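Local coordinates for transcriptional regulator (Streptococcus dysgalactiae, PDB 4YV9), which acts as the receptor for SHP pheromones in quorum sensing and, as a DNA-binding protein, probably regulates transcription in response to them, at residues B[19-24]-B[28-33]; B[206-211]-B[225-230]; B[233-238]-B[244-249]. All coordinates share one frame; numbering follows the deposited sequence.

Contact 1 of 3, residues B[19-24]-B[28-33]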
loop_
_atom_site.group_PDB
_atom_site.type_symbol
_atom_site.label_atom_id
_atom_site.label_comp_id
_atom_site.label_asym_id
_atom_site.label_seq_id
_atom_site.Cartn_x
_atom_site.Cartn_y
_atom_site.Cartn_z
ATOM N N SER B 19 -21.171 10.148 19.613
ATOM C CA SER B 19 -22.264 9.556 20.395
ATOM C C SER B 19 -22.940 8.414 19.649
ATOM O O SER B 19 -22.948 8.381 18.427
ATOM C CB SER B 19 -23.325 10.612 20.743
ATOM O OG SER B 19 -23.997 11.043 19.565
ATOM N N ILE B 20 -23.522 7.483 20.385
ATOM C CA ILE B 20 -24.382 6.485 19.754
ATOM C C ILE B 20 -25.571 7.153 19.033
ATOM O O ILE B 20 -25.945 6.771 17.920
ATOM C CB ILE B 20 -24.882 5.482 20.788
ATOM C CG1 ILE B 20 -23.710 4.592 21.241
ATOM C CG2 ILE B 20 -26.048 4.657 20.233
ATOM C CD1 ILE B 20 -24.038 3.721 22.442
ATOM N N SER B 21 -26.153 8.160 19.667
ATOM C CA SER B 21 -27.279 8.870 19.073
ATOM C C SER B 21 -26.993 9.376 17.648
ATOM O O SER B 21 -27.827 9.236 16.740
ATOM C CB SER B 21 -27.677 10.037 19.979
ATOM O OG SER B 21 -28.763 10.746 19.422
ATOM N N SER B 22 -25.796 9.924 17.440
ATOM C CA SER B 22 -25.437 10.512 16.143
ATOM C C SER B 22 -25.264 9.452 15.059
ATOM O O SER B 22 -25.333 9.752 13.871
ATOM C CB SER B 22 -24.153 11.339 16.265
ATOM O OG SER B 22 -23.020 10.503 16.404
ATOM N N LEU B 23 -25.065 8.201 15.478
ATOM C CA LEU B 23 -24.926 7.098 14.545
ATOM C C LEU B 23 -26.244 6.428 14.172
ATOM O O LEU B 23 -26.319 5.716 13.164
ATOM C CB LEU B 23 -24.000 6.038 15.137
ATOM C CG LEU B 23 -22.560 6.520 15.279
ATOM C CD1 LEU B 23 -21.702 5.392 15.836
ATOM C CD2 LEU B 23 -22.096 6.938 13.930
ATOM N N ALA B 24 -27.252 6.590 15.027
ATOM C CA ALA B 24 -28.554 5.979 14.802
ATOM C C ALA B 24 -29.265 6.587 13.600
ATOM O O ALA B 24 -29.170 7.785 13.361
ATOM C CB ALA B 24 -29.449 6.119 16.068
ATOM N N LEU B 28 -30.561 1.450 11.992
ATOM C CA LEU B 28 -30.202 0.935 13.311
ATOM C C LEU B 28 -30.561 1.934 14.395
ATOM O O LEU B 28 -30.178 3.086 14.310
ATOM C CB LEU B 28 -28.703 0.620 13.397
ATOM C CG LEU B 28 -28.177 -0.738 12.942
ATOM C CD1 LEU B 28 -26.664 -0.845 13.226
ATOM C CD2 LEU B 28 -28.927 -1.893 13.589
ATOM N N SER B 29 -31.274 1.476 15.423
ATOM C CA SER B 29 -31.628 2.335 16.546
ATOM C C SER B 29 -30.454 2.504 17.508
ATOM O O SER B 29 -29.464 1.780 17.412
ATOM C CB SER B 29 -32.827 1.750 17.289
ATOM O OG SER B 29 -32.481 0.473 17.810
ATOM N N LYS B 30 -30.564 3.455 18.431
ATOM C CA LYS B 30 -29.566 3.618 19.499
ATOM C C LYS B 30 -29.407 2.303 20.267
ATOM O O LYS B 30 -28.293 1.849 20.542
ATOM C CB LYS B 30 -29.985 4.731 20.469
ATOM C CG LYS B 30 -30.051 6.125 19.835
ATOM C CD LYS B 30 -29.937 7.219 20.888
ATOM C CE LYS B 30 -31.111 7.209 21.837
ATOM N NZ LYS B 30 -31.018 8.329 22.808
ATOM N N SER B 31 -30.551 1.713 20.581
ATOM C CA SER B 31 -30.659 0.459 21.324
ATOM C C SER B 31 -29.944 -0.678 20.590
ATOM O O SER B 31 -29.224 -1.472 21.197
ATOM C CB SER B 31 -32.135 0.120 21.551
ATOM O OG SER B 31 -32.290 -1.099 22.241
ATOM N N GLN B 32 -30.124 -0.744 19.279
ATOM C CA GLN B 32 -29.523 -1.817 18.503
ATOM C C GLN B 32 -28.017 -1.668 18.432
ATOM O O GLN B 32 -27.278 -2.662 18.439
ATOM C CB GLN B 32 -30.130 -1.864 17.105
ATOM C CG GLN B 32 -31.540 -2.478 17.116
ATOM C CD GLN B 32 -32.213 -2.399 15.775
ATOM O OE1 GLN B 32 -32.086 -1.407 15.065
ATOM N NE2 GLN B 32 -32.933 -3.454 15.409
ATOM N N ILE B 33 -27.569 -0.421 18.385
ATOM C CA ILE B 33 -26.153 -0.121 18.401
ATOM C C ILE B 33 -25.525 -0.467 19.753
ATOM O O ILE B 33 -24.469 -1.124 19.800
ATOM C CB ILE B 33 -25.907 1.359 18.046
ATOM C CG1 ILE B 33 -26.357 1.608 16.599
ATOM C CG2 ILE B 33 -24.432 1.719 18.202
ATOM C CD1 ILE B 33 -26.270 3.057 16.141
HETATM O O HOH W 1 -30.628 10.805 21.434
#

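Contact 2 of 3, residues B[206-211]-B[225-230]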
loop_
_atom_site.group_PDB
_atom_site.type_symbol
_atom_site.label_atom_id
_atom_site.label_comp_id
_atom_site.label_asym_id
_atom_site.label_seq_id
_atom_site.Cartn_x
_atom_site.Cartn_y
_atom_site.Cartn_z
ATOM N N TYR B 206 7.167 -5.153 -25.024
ATOM C CA TYR B 206 5.841 -5.158 -24.399
ATOM C C TYR B 206 5.903 -4.853 -22.897
ATOM O O TYR B 206 5.165 -4.007 -22.405
ATOM C CB TYR B 206 5.140 -6.508 -24.629
ATOM C CG TYR B 206 3.839 -6.688 -23.847
ATOM C CD1 TYR B 206 3.851 -7.157 -22.536
ATOM C CD2 TYR B 206 2.608 -6.394 -24.423
ATOM C CE1 TYR B 206 2.675 -7.319 -21.816
ATOM C CE2 TYR B 206 1.421 -6.557 -23.714
ATOM C CZ TYR B 206 1.464 -7.020 -22.408
ATOM O OH TYR B 206 0.304 -7.184 -21.682
ATOM N N LEU B 207 6.784 -5.547 -22.170
ATOM C CA LEU B 207 6.835 -5.439 -20.717
ATOM C C LEU B 207 7.307 -4.072 -20.242
ATOM O O LEU B 207 6.828 -3.551 -19.238
ATOM C CB LEU B 207 7.750 -6.525 -20.133
ATOM C CG LEU B 207 7.128 -7.914 -20.128
ATOM C CD1 LEU B 207 8.176 -8.993 -19.865
ATOM C CD2 LEU B 207 6.010 -7.969 -19.101
ATOM N N ILE B 208 8.258 -3.510 -20.971
ATOM C CA ILE B 208 8.782 -2.183 -20.697
ATOM C C ILE B 208 7.676 -1.133 -20.797
ATOM O O ILE B 208 7.526 -0.280 -19.921
ATOM C CB ILE B 208 9.930 -1.855 -21.681
ATOM C CG1 ILE B 208 11.193 -2.610 -21.267
ATOM C CG2 ILE B 208 10.182 -0.360 -21.757
ATOM C CD1 ILE B 208 12.182 -2.807 -22.424
ATOM N N GLU B 209 6.889 -1.216 -21.862
ATOM C CA GLU B 209 5.745 -0.318 -22.033
ATOM C C GLU B 209 4.726 -0.471 -20.885
ATOM O O GLU B 209 4.271 0.525 -20.328
ATOM C CB GLU B 209 5.084 -0.569 -23.390
ATOM C CG GLU B 209 3.875 0.293 -23.670
ATOM C CD GLU B 209 2.579 -0.343 -23.193
ATOM O OE1 GLU B 209 2.581 -1.560 -22.908
ATOM O OE2 GLU B 209 1.572 0.380 -23.102
ATOM N N LYS B 210 4.384 -1.710 -20.527
ATOM C CA LYS B 210 3.478 -1.968 -19.401
ATOM C C LYS B 210 4.038 -1.443 -18.080
ATOM O O LYS B 210 3.324 -0.816 -17.307
ATOM C CB LYS B 210 3.185 -3.463 -19.252
ATOM C CG LYS B 210 2.579 -4.125 -20.474
ATOM C CD LYS B 210 1.244 -3.497 -20.866
ATOM C CE LYS B 210 0.176 -3.688 -19.817
ATOM N NZ LYS B 210 -1.122 -3.068 -20.296
ATOM N N ILE B 211 5.313 -1.708 -17.815
ATOM C CA ILE B 211 5.921 -1.272 -16.560
ATOM C C ILE B 211 5.932 0.254 -16.480
ATOM O O ILE B 211 5.642 0.823 -15.439
ATOM C CB ILE B 211 7.344 -1.835 -16.393
ATOM C CG1 ILE B 211 7.283 -3.346 -16.109
ATOM C CG2 ILE B 211 8.068 -1.142 -15.242
ATOM C CD1 ILE B 211 8.604 -4.101 -16.437
ATOM N N THR B 225 13.919 2.058 -9.429
ATOM C CA THR B 225 15.374 1.878 -9.393
ATOM C C THR B 225 15.773 0.570 -10.058
ATOM O O THR B 225 16.717 0.534 -10.849
ATOM C CB THR B 225 15.910 1.891 -7.973
ATOM O OG1 THR B 225 15.615 3.151 -7.367
ATOM C CG2 THR B 225 17.427 1.657 -7.966
ATOM N N VAL B 226 15.044 -0.501 -9.745
ATOM C CA VAL B 226 15.306 -1.793 -10.373
ATOM C C VAL B 226 15.035 -1.702 -11.874
ATOM O O VAL B 226 15.817 -2.192 -12.687
ATOM C CB VAL B 226 14.451 -2.912 -9.725
ATOM C CG1 VAL B 226 14.497 -4.189 -10.544
ATOM C CG2 VAL B 226 14.930 -3.179 -8.286
ATOM N N PHE B 227 13.931 -1.050 -12.241
ATOM C CA PHE B 227 13.593 -0.858 -13.653
ATOM C C PHE B 227 14.642 -0.016 -14.383
ATOM O O PHE B 227 14.921 -0.252 -15.554
ATOM C CB PHE B 227 12.213 -0.220 -13.775
ATOM C CG PHE B 227 11.705 -0.117 -15.190
ATOM C CD1 PHE B 227 11.654 -1.234 -16.014
ATOM C CD2 PHE B 227 11.266 1.091 -15.689
ATOM C CE1 PHE B 227 11.185 -1.139 -17.314
ATOM C CE2 PHE B 227 10.794 1.189 -16.990
ATOM C CZ PHE B 227 10.757 0.070 -17.798
ATOM N N LEU B 228 15.230 0.965 -13.703
ATOM C CA LEU B 228 16.339 1.720 -14.300
ATOM C C LEU B 228 17.458 0.755 -14.689
ATOM O O LEU B 228 18.044 0.860 -15.759
ATOM C CB LEU B 228 16.870 2.777 -13.327
ATOM C CG LEU B 228 18.071 3.604 -13.778
ATOM C CD1 LEU B 228 17.749 4.356 -15.053
ATOM C CD2 LEU B 228 18.434 4.570 -12.664
ATOM N N TYR B 229 17.725 -0.208 -13.814
ATOM C CA TYR B 229 18.829 -1.134 -14.045
ATOM C C TYR B 229 18.491 -2.095 -15.177
ATOM O O TYR B 229 19.267 -2.272 -16.094
ATOM C CB TYR B 229 19.161 -1.921 -12.777
ATOM C CG TYR B 229 20.377 -2.804 -12.956
ATOM C CD1 TYR B 229 20.264 -4.072 -13.524
ATOM C CD2 TYR B 229 21.635 -2.373 -12.563
ATOM C CE1 TYR B 229 21.363 -4.883 -13.690
ATOM C CE2 TYR B 229 22.739 -3.182 -12.724
ATOM C CZ TYR B 229 22.594 -4.434 -13.293
ATOM O OH TYR B 229 23.689 -5.237 -13.463
ATOM N N VAL B 230 17.303 -2.682 -15.101
ATOM C CA VAL B 230 16.901 -3.772 -15.974
ATOM C C VAL B 230 16.691 -3.284 -17.399
ATOM O O VAL B 230 17.096 -3.935 -18.369
ATOM C CB VAL B 230 15.602 -4.425 -15.437
ATOM C CG1 VAL B 230 15.001 -5.371 -16.469
ATOM C CG2 VAL B 230 15.881 -5.143 -14.106
#

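Contact 3 of 3, residues B[233-238]-B[244-249]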
loop_
_atom_site.group_PDB
_atom_site.type_symbol
_atom_site.label_atom_id
_atom_site.label_comp_id
_atom_site.label_asym_id
_atom_site.label_seq_id
_atom_site.Cartn_x
_atom_site.Cartn_y
_atom_site.Cartn_z
ATOM N N TYR B 233 19.856 -2.663 -18.903
ATOM C CA TYR B 233 20.375 -3.970 -19.304
ATOM C C TYR B 233 19.803 -4.381 -20.663
ATOM O O TYR B 233 20.522 -4.893 -21.528
ATOM C CB TYR B 233 20.048 -5.002 -18.220
ATOM C CG TYR B 233 20.412 -6.440 -18.522
ATOM C CD1 TYR B 233 21.657 -6.781 -19.036
ATOM C CD2 TYR B 233 19.510 -7.466 -18.252
ATOM C CE1 TYR B 233 21.987 -8.105 -19.294
ATOM C CE2 TYR B 233 19.829 -8.786 -18.500
ATOM C CZ TYR B 233 21.063 -9.100 -19.024
ATOM O OH TYR B 233 21.365 -10.417 -19.274
ATOM N N TYR B 234 18.512 -4.133 -20.850
ATOM C CA TYR B 234 17.865 -4.338 -22.141
ATOM C C TYR B 234 18.492 -3.456 -23.215
ATOM O O TYR B 234 18.724 -3.907 -24.332
ATOM C CB TYR B 234 16.366 -4.055 -22.029
ATOM C CG TYR B 234 15.651 -3.854 -23.344
ATOM C CD1 TYR B 234 15.220 -4.937 -24.092
ATOM C CD2 TYR B 234 15.389 -2.578 -23.824
ATOM C CE1 TYR B 234 14.555 -4.762 -25.275
ATOM C CE2 TYR B 234 14.717 -2.387 -25.015
ATOM C CZ TYR B 234 14.302 -3.485 -25.737
ATOM O OH TYR B 234 13.637 -3.314 -26.927
ATOM N N LYS B 235 18.760 -2.200 -22.865
ATOM C CA LYS B 235 19.376 -1.252 -23.791
ATOM C C LYS B 235 20.769 -1.717 -24.192
ATOM O O LYS B 235 21.148 -1.644 -25.368
ATOM C CB LYS B 235 19.459 0.145 -23.173
ATOM C CG LYS B 235 18.126 0.841 -22.981
ATOM C CD LYS B 235 18.338 2.245 -22.440
ATOM C CE LYS B 235 17.070 2.797 -21.819
ATOM N NZ LYS B 235 17.272 4.175 -21.296
ATOM N N LEU B 236 21.528 -2.184 -23.204
ATOM C CA LEU B 236 22.872 -2.683 -23.450
ATOM C C LEU B 236 22.845 -3.846 -24.432
ATOM O O LEU B 236 23.585 -3.850 -25.412
ATOM C CB LEU B 236 23.542 -3.116 -22.144
ATOM C CG LEU B 236 24.922 -3.754 -22.323
ATOM C CD1 LEU B 236 25.828 -2.847 -23.141
ATOM C CD2 LEU B 236 25.554 -4.060 -20.976
ATOM N N LYS B 237 21.971 -4.817 -24.186
ATOM C CA LYS B 237 21.876 -5.995 -25.041
ATOM C C LYS B 237 21.472 -5.651 -26.468
ATOM O O LYS B 237 21.361 -6.534 -27.316
ATOM C CB LYS B 237 20.889 -7.002 -24.455
ATOM C CG LYS B 237 21.547 -8.104 -23.645
ATOM C CD LYS B 237 20.860 -9.440 -23.886
ATOM C CE LYS B 237 21.396 -10.519 -22.956
ATOM N NZ LYS B 237 20.730 -11.831 -23.192
ATOM N N GLN B 238 21.256 -4.366 -26.730
ATOM C CA GLN B 238 20.999 -3.894 -28.081
ATOM C C GLN B 238 21.796 -2.636 -28.411
ATOM O O GLN B 238 21.280 -1.711 -29.034
ATOM C CB GLN B 238 19.508 -3.644 -28.276
ATOM C CG GLN B 238 18.735 -4.899 -28.625
ATOM C CD GLN B 238 17.312 -4.839 -28.138
ATOM O OE1 GLN B 238 17.030 -4.220 -27.115
ATOM N NE2 GLN B 238 16.403 -5.476 -28.869
ATOM N N LYS B 244 24.593 1.156 -19.942
ATOM C CA LYS B 244 25.563 1.004 -18.864
ATOM C C LYS B 244 25.494 2.198 -17.920
ATOM O O LYS B 244 25.659 2.045 -16.721
ATOM C CB LYS B 244 26.998 0.860 -19.407
ATOM C CG LYS B 244 27.266 -0.392 -20.238
ATOM C CD LYS B 244 28.718 -0.412 -20.756
ATOM C CE LYS B 244 29.001 -1.645 -21.614
ATOM N NZ LYS B 244 30.396 -1.692 -22.157
ATOM N N ASP B 245 25.271 3.394 -18.459
ATOM C CA ASP B 245 25.098 4.563 -17.601
ATOM C C ASP B 245 23.876 4.374 -16.699
ATOM O O ASP B 245 23.924 4.644 -15.499
ATOM C CB ASP B 245 24.949 5.836 -18.428
ATOM C CG ASP B 245 26.179 6.145 -19.258
ATOM O OD1 ASP B 245 27.292 5.725 -18.862
ATOM O OD2 ASP B 245 26.031 6.810 -20.309
ATOM N N ASP B 246 22.783 3.894 -17.277
ATOM C CA ASP B 246 21.576 3.641 -16.490
ATOM C C ASP B 246 21.834 2.642 -15.361
ATOM O O ASP B 246 21.416 2.863 -14.220
ATOM C CB ASP B 246 20.449 3.140 -17.384
ATOM C CG ASP B 246 19.955 4.208 -18.344
ATOM O OD1 ASP B 246 20.351 5.387 -18.186
ATOM O OD2 ASP B 246 19.161 3.870 -19.245
HETATM N N MSE B 247 22.544 1.557 -15.671
HETATM C CA MSE B 247 22.826 0.536 -14.669
HETATM C C MSE B 247 23.715 1.094 -13.563
HETATM O O MSE B 247 23.491 0.814 -12.377
HETATM C CB MSE B 247 23.477 -0.695 -15.313
HETATM C CG MSE B 247 22.527 -1.495 -16.203
HETATM SE SE MSE B 247 23.439 -2.703 -17.462
HETATM C CE MSE B 247 23.286 -4.360 -16.477
ATOM N N ARG B 248 24.724 1.882 -13.938
ATOM C CA ARG B 248 25.607 2.473 -12.930
ATOM C C ARG B 248 24.852 3.473 -12.035
ATOM O O ARG B 248 25.134 3.573 -10.846
ATOM C CB ARG B 248 26.811 3.143 -13.589
ATOM C CG ARG B 248 27.960 2.172 -13.827
ATOM C CD ARG B 248 29.112 2.826 -14.581
ATOM N NE ARG B 248 28.633 3.490 -15.791
ATOM C CZ ARG B 248 29.365 3.677 -16.882
ATOM N NH1 ARG B 248 30.625 3.255 -16.924
ATOM N NH2 ARG B 248 28.836 4.288 -17.932
ATOM N N GLN B 249 23.896 4.205 -12.608
ATOM C CA GLN B 249 23.054 5.112 -11.818
ATOM C C GLN B 249 22.207 4.350 -10.796
ATOM O O GLN B 249 22.091 4.759 -9.634
ATOM C CB GLN B 249 22.151 5.942 -12.741
ATOM C CG GLN B 249 22.924 6.974 -13.571
ATOM C CD GLN B 249 22.051 7.637 -14.611
ATOM O OE1 GLN B 249 20.861 7.369 -14.680
ATOM N NE2 GLN B 249 22.637 8.508 -15.421
#

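Contact 1 of 3, residues B[19-24]-B[28-33]
The backbone carbonyl oxygens of Leu-28 and Lys-30 each touch an apolar group of 19-24: Ala-24 CA makes a C-H...O contact with Leu-28 O at 3.4 Å, and Ile-20 CG2 sits 3.6 Å from Lys-30 O. The flat Gln-32 carboxamide folds back on its own segment, where Ser-29 N donates to a lone pair of OE1, in the carbonyl plane. Gln-32 N in turn donates to Ser-29 OG, completing a capping box that starts helix 30-37. Across the contact, Ile-33 CD1 touches Leu-23 CB (3.9 Å), while Ile-33 CG2 meets Ile-20 CG2 at the same separation. Lys-30 lies along Ser-21, its CD 3.6 Å from Ser-21 CA. A bend at chi3 (-65°) then lifts NZ to a water that also bonds Ser-21 OG, so one water ties the two segments at the solvent side. This is the helix-turn-helix unit: the short, weakly bonded helix 20-23 is followed, after a turn, by helix 30-37, which as in relatives is probably the recognition helix. Leu-51 of helix 45-54 packs against Leu-23, Leu-28 and Ile-33, and Arg-13 of helix 6-15 lies against Ile-20 and Leu-23.

Contact 2 of 3, residues B[206-211]-B[225-230]
Ile-211 sets one methyl squarely over the ring of Phe-227. Its CG2 stands 3.6 Å from the ring centroid and only 7° off the ring normal, a CH-pi contact over the centre of the face. The methyl is therefore almost equally far from all six ring carbons, the shortest approach being 3.7 Å from Ile-211 CG2 to Phe-227 CD1. Two torsions bring this about: Phe-227 holds CG anti to its backbone N (chi1 -174°), which throws the ring out from its helix, and the Ile-211 branch that carries the contact is the one anti to its own N. The other branch of Ile-211 lies on the same side of the ring but out past its rim, with CD1 4.0 Å from Phe-227 CE1.

Helix 201-215 and helix 221-236 follow one another in the chain and run in roughly opposite directions here, forming a helical hairpin of the kind from which TPR-like domains are built. The Phe-227 ring lies between the two helices here, the closest CA atoms, of Ile-211 and Phe-227, being 8.2 Å apart.

Ile-208, one turn earlier, meets the far end of the same ring, its side chain running at about a right angle to that of Phe-227: Ile-208 CG2 is 4.0 Å from Phe-227 CZ. The backbone O of Ile-208 approaches Phe-227 CZ obliquely, at 3.9 Å. All three residues are buried, and the interface between the segments is entirely apolar apart from that carbonyl. The His-231 ring also meets Phe-227, nearly parallel to it, and Ile-189 of helix 179-197 packs on Ile-211. Elsewhere on helix 221-236, Val-226 rests on a modified side chain of the bound peptide, and Thr-225 and Leu-228 pack on Leu-257 of the second subunit.

Contact 3 of 3, residues B[233-238]-B[244-249]
Charge pairs Lys-235 with Asp-246 in a salt bridge: NZ donates to Asp-246 OD2 at 2.8 Å, coming in nearly in line with the C-OD2 bond and so between the lone-pair directions of that oxygen. The two side chains meet at about a right angle. The lysine chain is extended beyond CG, so that its methylenes also run close to the acid, with Lys-235 CE 3.5 Å from Asp-246 OD2.

Apolar packing makes up the rest. Met-247, modelled as selenomethionine, lays its bent end along the backbone and CB of Tyr-233: Met-247 SE is 3.8 Å from Tyr-233 CA, and Met-247 CE is 3.7 Å from Tyr-233 CB. The turn at chi3 (99°) carries Met-247 CE on toward the root of the ring, which it meets obliquely at Tyr-233 CD1, 3.9 Å away. Here helix 221-236 is in its last turn and helix 242-256 in its early part, running largely the opposite way, so the pair forms another helical hairpin of the TPR-like Rgg C-terminal domain. Leu-236 touches both neighbours on the second helix: CD2 is 4.3 Å from Met-247 SE, and CD1 packs 3.7 Å from Lys-244 CE. That lysine is straight beyond CG and crosses the leucine at a slant, using its aliphatic stretch as an apolar surface.

Polar and aromatic partners from outside hold the Tyr-233 ring. Its hydroxyl is hydrogen-bonded to Asp-197, and His-269 of helix 260-273 meets the ring edge-to-face. Tyr-270, also on helix 260-273, packs against Lys-244 and Met-247, and Gln-249 reaches Tyr-256 of the second subunit.

Starting from the N terminus, contact 1 closes first, joining segments only a short turn apart within the helix-turn-helix region. The chain then crosses to the other side of its own centre before contact 2 closes helix 201-215 onto helix 221-236, the centres of contacts 1 and 2 lying about 52 Å apart. Contact 3 follows, folding the end of helix 221-236 onto helix 242-256. The three come in series, with no nesting or crossing. Contacts 2 and 3 share helix 221-236 and touch, for example through Tyr-229 and Met-247, so three successive helices of the C-terminal domain are tied together, while contact 1 belongs to the helix-turn-helix end, which probably binds the DNA.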